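Local coordinates for protein nucleoporin NUP170 (Chaetomium thermophilum, PDB 5HAX) that probably serves as an inner-ring scaffold component of the nuclear pore complex, the gateway for traffic between nucleus and cytoplasm, at residues Ala34-Glu39 with Ser368-Thr373; Thr315-Phe320 with Lys348-Glu353. All coordinates share one frame; numbering follows the deposited sequence.

Contact 1: residues Ala34-Glu39 with Ser368-Thr373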
loop_
_atom_site.group_PDB
_atom_site.type_symbol
_atom_site.label_atom_id
_atom_site.label_comp_id
_atom_site.label_asym_id
_atom_site.label_seq_id
_atom_site.Cartn_x
_atom_site.Cartn_y
_atom_site.Cartn_z
ATOM N N ALA A 34 25.262 -3.356 -1.266
ATOM C CA ALA A 34 24.640 -2.542 -2.300
ATOM C C ALA A 34 24.115 -3.441 -3.410
ATOM O O ALA A 34 24.465 -4.621 -3.505
ATOM C CB ALA A 34 25.622 -1.510 -2.861
ATOM N N SER A 35 23.269 -2.860 -4.260
ATOM C CA SER A 35 22.666 -3.589 -5.364
ATOM C C SER A 35 22.366 -2.637 -6.513
ATOM O O SER A 35 22.096 -1.452 -6.306
ATOM C CB SER A 35 21.374 -4.293 -4.929
ATOM O OG SER A 35 20.648 -4.761 -6.052
ATOM N N SER A 36 22.419 -3.182 -7.733
ATOM C CA SER A 36 21.988 -2.484 -8.939
ATOM C C SER A 36 21.146 -3.404 -9.819
ATOM O O SER A 36 21.178 -3.296 -11.051
ATOM C CB SER A 36 23.187 -1.948 -9.730
ATOM O OG SER A 36 24.015 -3.003 -10.189
ATOM N N ASP A 37 20.389 -4.307 -9.201
ATOM C CA ASP A 37 19.631 -5.319 -9.928
ATOM C C ASP A 37 18.325 -4.727 -10.450
ATOM O O ASP A 37 17.459 -4.330 -9.664
ATOM C CB ASP A 37 19.347 -6.513 -9.020
ATOM C CG ASP A 37 20.608 -7.257 -8.623
ATOM O OD1 ASP A 37 21.025 -8.159 -9.379
ATOM O OD2 ASP A 37 21.178 -6.942 -7.556
ATOM N N TYR A 38 18.182 -4.684 -11.773
ATOM C CA TYR A 38 16.960 -4.230 -12.417
ATOM C C TYR A 38 16.681 -5.089 -13.638
ATOM O O TYR A 38 17.603 -5.531 -14.329
ATOM C CB TYR A 38 17.041 -2.766 -12.883
ATOM C CG TYR A 38 17.209 -1.729 -11.795
ATOM C CD1 TYR A 38 16.104 -1.140 -11.192
ATOM C CD2 TYR A 38 18.471 -1.313 -11.393
ATOM C CE1 TYR A 38 16.254 -0.183 -10.207
ATOM C CE2 TYR A 38 18.629 -0.357 -10.407
ATOM C CZ TYR A 38 17.517 0.205 -9.822
ATOM O OH TYR A 38 17.673 1.158 -8.843
ATOM N N GLU A 39 15.397 -5.321 -13.896
ATOM C CA GLU A 39 14.918 -5.711 -15.218
ATOM C C GLU A 39 13.986 -4.602 -15.687
ATOM O O GLU A 39 12.911 -4.402 -15.110
ATOM C CB GLU A 39 14.211 -7.064 -15.205
ATOM C CG GLU A 39 13.972 -7.615 -16.607
ATOM C CD GLU A 39 13.186 -8.912 -16.617
ATOM O OE1 GLU A 39 13.062 -9.550 -15.550
ATOM O OE2 GLU A 39 12.690 -9.292 -17.699
ATOM N N SER A 368 27.235 -8.288 -14.829
ATOM C CA SER A 368 26.785 -8.834 -13.554
ATOM C C SER A 368 27.450 -8.126 -12.374
ATOM O O SER A 368 27.157 -8.427 -11.218
ATOM C CB SER A 368 27.067 -10.335 -13.489
ATOM O OG SER A 368 28.446 -10.605 -13.679
ATOM N N GLN A 369 28.348 -7.191 -12.673
ATOM C CA GLN A 369 28.997 -6.412 -11.631
ATOM C C GLN A 369 28.033 -5.373 -11.062
ATOM O O GLN A 369 27.023 -5.019 -11.675
ATOM C CB GLN A 369 30.242 -5.713 -12.179
ATOM C CG GLN A 369 31.340 -6.660 -12.634
ATOM C CD GLN A 369 31.896 -7.496 -11.497
ATOM O OE1 GLN A 369 31.969 -7.041 -10.355
ATOM N NE2 GLN A 369 32.288 -8.727 -11.803
ATOM N N LEU A 370 28.356 -4.889 -9.866
ATOM C CA LEU A 370 27.600 -3.791 -9.278
ATOM C C LEU A 370 27.770 -2.538 -10.125
ATOM O O LEU A 370 28.893 -2.070 -10.335
ATOM C CB LEU A 370 28.069 -3.532 -7.847
ATOM C CG LEU A 370 27.352 -2.394 -7.113
ATOM C CD1 LEU A 370 25.883 -2.738 -6.888
ATOM C CD2 LEU A 370 28.043 -2.077 -5.796
ATOM N N ASP A 371 26.655 -2.003 -10.623
ATOM C CA ASP A 371 26.660 -0.753 -11.385
ATOM C C ASP A 371 26.443 0.391 -10.404
ATOM O O ASP A 371 25.328 0.620 -9.930
ATOM C CB ASP A 371 25.588 -0.771 -12.468
ATOM C CG ASP A 371 25.703 0.405 -13.419
ATOM O OD1 ASP A 371 26.492 1.334 -13.145
ATOM O OD2 ASP A 371 24.992 0.398 -14.442
ATOM N N LYS A 372 27.518 1.128 -10.117
ATOM C CA LYS A 372 27.504 2.213 -9.140
ATOM C C LYS A 372 27.816 3.566 -9.773
ATOM O O LYS A 372 28.208 4.499 -9.062
ATOM C CB LYS A 372 28.504 1.913 -8.022
ATOM C CG LYS A 372 29.943 1.789 -8.518
ATOM C CD LYS A 372 30.890 1.353 -7.413
ATOM C CE LYS A 372 32.337 1.383 -7.884
ATOM N NZ LYS A 372 33.290 1.069 -6.785
ATOM N N THR A 373 27.646 3.700 -11.095
ATOM C CA THR A 373 28.032 4.918 -11.804
ATOM C C THR A 373 26.963 5.431 -12.765
ATOM O O THR A 373 27.232 6.377 -13.516
ATOM C CB THR A 373 29.336 4.690 -12.582
ATOM O OG1 THR A 373 29.194 3.549 -13.440
ATOM C CG2 THR A 373 30.503 4.467 -11.627
#
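The flat peptide group that joins Ser35 to Ser36 has a methyl lying over one face: Leu370 CD1 sits 3.5 Å from Ser35 C, almost straight above the plane. Two carboxylates near the contact are each engaged at their oxygens. Asp37 OD2 accepts the hydroxyl of Ser35 through its anti lone pair, with 2.7 Å between Ser35 OG and Asp37 OD2. Asp371 turns its carboxylate away from Ser36, giving OD2 to a salt bridge with Arg352 and OD1 to a weak hydrogen bond from the backbone N of Thr373.

Leu370 reaches the peptide with CG anti to its backbone N (chi1 180°), which lets its two methyls divide the work: while CD1 rests on the backbone, CD2 meets Ala34 CB at 3.8 Å. The polar link lies alongside. Ser36 OG occupies the crowded position between its own N and carbonyl carbon (chi1 63°), and there it accepts the N-H of Asp371; the distance from Asp371 N to Ser36 OG is 2.9 Å and the bond is nearly straight at 168°. Ser36 CB also packs 3.3 Å from Asp371 O, so the hydroxymethyl group lies along the backbone of Asp371. An alanine here would take away OG, the acceptor of the Asp371 N-H, and would probably loosen the loop over the strand end.

Strand 33-35 is one of the two outermost strands of its propeller sheet, pairing in parallel with 341-348, and residues 368-373 cross it as an irregular loop near the surface. The Ser36 hydroxyl and the Leu370 methyl each meet main-chain atoms of the other segment, so the loop is held by side chains set against backbone, with Ala34 and Leu370 adding an apolar contact, whereas the negative charge of Asp371 is probably balanced by Arg352.

Contact 2: residues Thr315-Phe320 with Lys348-Glu353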
loop_
_atom_site.group_PDB
_atom_site.type_symbol
_atom_site.label_atom_id
_atom_site.label_comp_id
_atom_site.label_asym_id
_atom_site.label_seq_id
_atom_site.Cartn_x
_atom_site.Cartn_y
_atom_site.Cartn_z
ATOM N N THR A 315 21.331 12.364 -7.226
ATOM C CA THR A 315 21.906 11.504 -8.253
ATOM C C THR A 315 21.107 10.223 -8.459
ATOM O O THR A 315 21.471 9.413 -9.317
ATOM C CB THR A 315 23.353 11.149 -7.897
ATOM O OG1 THR A 315 23.402 10.603 -6.574
ATOM C CG2 THR A 315 24.242 12.385 -7.968
ATOM N N GLY A 316 20.038 10.020 -7.693
ATOM C CA GLY A 316 19.177 8.869 -7.865
ATOM C C GLY A 316 19.508 7.674 -7.002
ATOM O O GLY A 316 18.944 6.597 -7.230
ATOM N N CYS A 317 20.398 7.822 -6.022
ATOM C CA CYS A 317 20.727 6.725 -5.124
ATOM C C CYS A 317 19.713 6.662 -3.994
ATOM O O CYS A 317 19.370 7.687 -3.398
ATOM C CB CYS A 317 22.133 6.901 -4.552
ATOM S SG CYS A 317 23.444 6.883 -5.790
ATOM N N ARG A 318 19.230 5.457 -3.706
ATOM C CA ARG A 318 18.338 5.213 -2.580
ATOM C C ARG A 318 19.181 4.707 -1.415
ATOM O O ARG A 318 19.733 3.602 -1.472
ATOM C CB ARG A 318 17.244 4.215 -2.954
ATOM C CG ARG A 318 16.079 4.834 -3.713
ATOM C CD ARG A 318 15.129 3.771 -4.246
ATOM N NE ARG A 318 15.599 3.196 -5.503
ATOM C CZ ARG A 318 15.086 2.110 -6.070
ATOM N NH1 ARG A 318 15.576 1.670 -7.221
ATOM N NH2 ARG A 318 14.083 1.461 -5.491
ATOM N N LEU A 319 19.282 5.521 -0.365
ATOM C CA LEU A 319 20.031 5.186 0.839
ATOM C C LEU A 319 19.063 4.623 1.873
ATOM O O LEU A 319 18.114 5.305 2.271
ATOM C CB LEU A 319 20.742 6.419 1.398
ATOM C CG LEU A 319 21.452 7.336 0.399
ATOM C CD1 LEU A 319 22.032 8.548 1.120
ATOM C CD2 LEU A 319 22.538 6.587 -0.351
ATOM N N PHE A 320 19.310 3.393 2.313
ATOM C CA PHE A 320 18.470 2.729 3.304
ATOM C C PHE A 320 19.194 2.718 4.644
ATOM O O PHE A 320 20.274 2.128 4.767
ATOM C CB PHE A 320 18.123 1.312 2.855
ATOM C CG PHE A 320 17.160 1.273 1.706
ATOM C CD1 PHE A 320 15.797 1.174 1.933
ATOM C CD2 PHE A 320 17.616 1.358 0.402
ATOM C CE1 PHE A 320 14.905 1.147 0.879
ATOM C CE2 PHE A 320 16.730 1.333 -0.658
ATOM C CZ PHE A 320 15.371 1.229 -0.418
ATOM N N LYS A 348 20.713 1.160 -2.901
ATOM C CA LYS A 348 20.245 0.723 -4.212
ATOM C C LYS A 348 20.647 1.785 -5.230
ATOM O O LYS A 348 20.124 2.905 -5.208
ATOM C CB LYS A 348 18.734 0.493 -4.219
ATOM C CG LYS A 348 18.215 -0.180 -5.494
ATOM C CD LYS A 348 18.725 -1.620 -5.627
ATOM C CE LYS A 348 18.559 -2.167 -7.039
ATOM N NZ LYS A 348 17.210 -2.741 -7.285
ATOM N N PHE A 349 21.577 1.433 -6.114
ATOM C CA PHE A 349 22.059 2.366 -7.118
ATOM C C PHE A 349 21.103 2.436 -8.307
ATOM O O PHE A 349 20.293 1.532 -8.521
ATOM C CB PHE A 349 23.453 1.962 -7.587
ATOM C CG PHE A 349 24.537 2.254 -6.585
ATOM C CD1 PHE A 349 25.072 3.527 -6.473
ATOM C CD2 PHE A 349 25.023 1.255 -5.757
ATOM C CE1 PHE A 349 26.068 3.799 -5.554
ATOM C CE2 PHE A 349 26.020 1.522 -4.836
ATOM C CZ PHE A 349 26.542 2.797 -4.736
ATOM N N PRO A 350 21.189 3.500 -9.101
ATOM C CA PRO A 350 20.204 3.721 -10.171
ATOM C C PRO A 350 20.319 2.693 -11.281
ATOM O O PRO A 350 21.386 2.089 -11.480
ATOM C CB PRO A 350 20.555 5.124 -10.695
ATOM C CG PRO A 350 21.394 5.750 -9.652
ATOM C CD PRO A 350 22.109 4.641 -8.955
ATOM N N PRO A 351 19.253 2.497 -12.053
ATOM C CA PRO A 351 19.353 1.692 -13.274
ATOM C C PRO A 351 20.156 2.434 -14.332
ATOM O O PRO A 351 20.448 3.622 -14.209
ATOM C CB PRO A 351 17.895 1.524 -13.695
ATOM C CG PRO A 351 17.264 2.814 -13.254
ATOM C CD PRO A 351 17.948 3.177 -11.956
ATOM N N ARG A 352 20.503 1.713 -15.399
ATOM C CA ARG A 352 21.301 2.273 -16.486
ATOM C C ARG A 352 20.478 2.625 -17.719
ATOM O O ARG A 352 20.777 3.618 -18.389
ATOM C CB ARG A 352 22.413 1.297 -16.879
ATOM C CG ARG A 352 23.424 1.888 -17.856
ATOM C CD ARG A 352 24.783 1.221 -17.727
ATOM N NE ARG A 352 25.511 1.683 -16.548
ATOM C CZ ARG A 352 26.341 2.724 -16.524
ATOM N NH1 ARG A 352 26.562 3.440 -17.619
ATOM N NH2 ARG A 352 26.953 3.052 -15.393
ATOM N N GLU A 353 19.446 1.845 -18.028
ATOM C CA GLU A 353 18.652 2.084 -19.228
ATOM C C GLU A 353 17.926 3.423 -19.146
ATOM O O GLU A 353 17.232 3.708 -18.166
ATOM C CB GLU A 353 17.639 0.955 -19.419
ATOM C CG GLU A 353 17.643 0.339 -20.809
ATOM C CD GLU A 353 16.404 -0.496 -21.079
ATOM O OE1 GLU A 353 15.303 0.086 -21.169
ATOM O OE2 GLU A 353 16.533 -1.732 -21.198
HETATM O O HOH W 1 18.005 3.847 -6.852
#
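Arg318 places CG beside its backbone N (chi1 -81°) and bends at chi3, while Lys348 sends CG anti to its own N (chi1 -171°) and bends at chi2 and chi4; the two chains run side by side, pointing the same way. Lys348 CG thereby lies over one face of the Arg318 guanidinium, offset toward its rim, 3.7 Å from Arg318 NH1. The like charges stay apart, with 4.7 Å between Arg318 NH1 and Lys348 NZ, and both form salt bridges with Glu427, which probably eases their repulsion in this buried place. Strands 318-324 and 341-348 are antiparallel neighbours in a beta-propeller blade, and Arg318 with Lys348 forms a hydrogen-bonded pair: Arg318 N to Lys348 O is 3.1 Å and Lys348 N to Arg318 O is 3.0 Å. Where the pairing ends, a water accepts from Arg318 NE at 2.8 Å and donates to the carbonyls of Gly316 and Lys348. Gly316 has a positive phi of 93°, at which a side chain would collide with the preceding carbonyl, and its O meets Pro350 CG at 3.5 Å. Beyond it, Cys317 SG approaches the Phe349 ring obliquely, 3.8 Å from Phe349 CD1.

Overall arrangement
After its N-terminal helices the chain lays strand 33-35 on the outside of one propeller sheet, beside 341-348, and strand 39-41 on the next, beside 427-433. It then runs through many other strands before contact 1 closes the loop, with 328 residues between its segments. Contact 2 closes a much shorter loop of 27 residues, nested inside the first, and joins two strands of the same sheet. The centres of the two contacts are about 9 Å apart. Besides the Asp371-Arg352 salt bridge, a probable hydrogen bond of Tyr38 OH with Phe349 O links them directly, tying the N-terminal segment and the 368-373 loop to the blade.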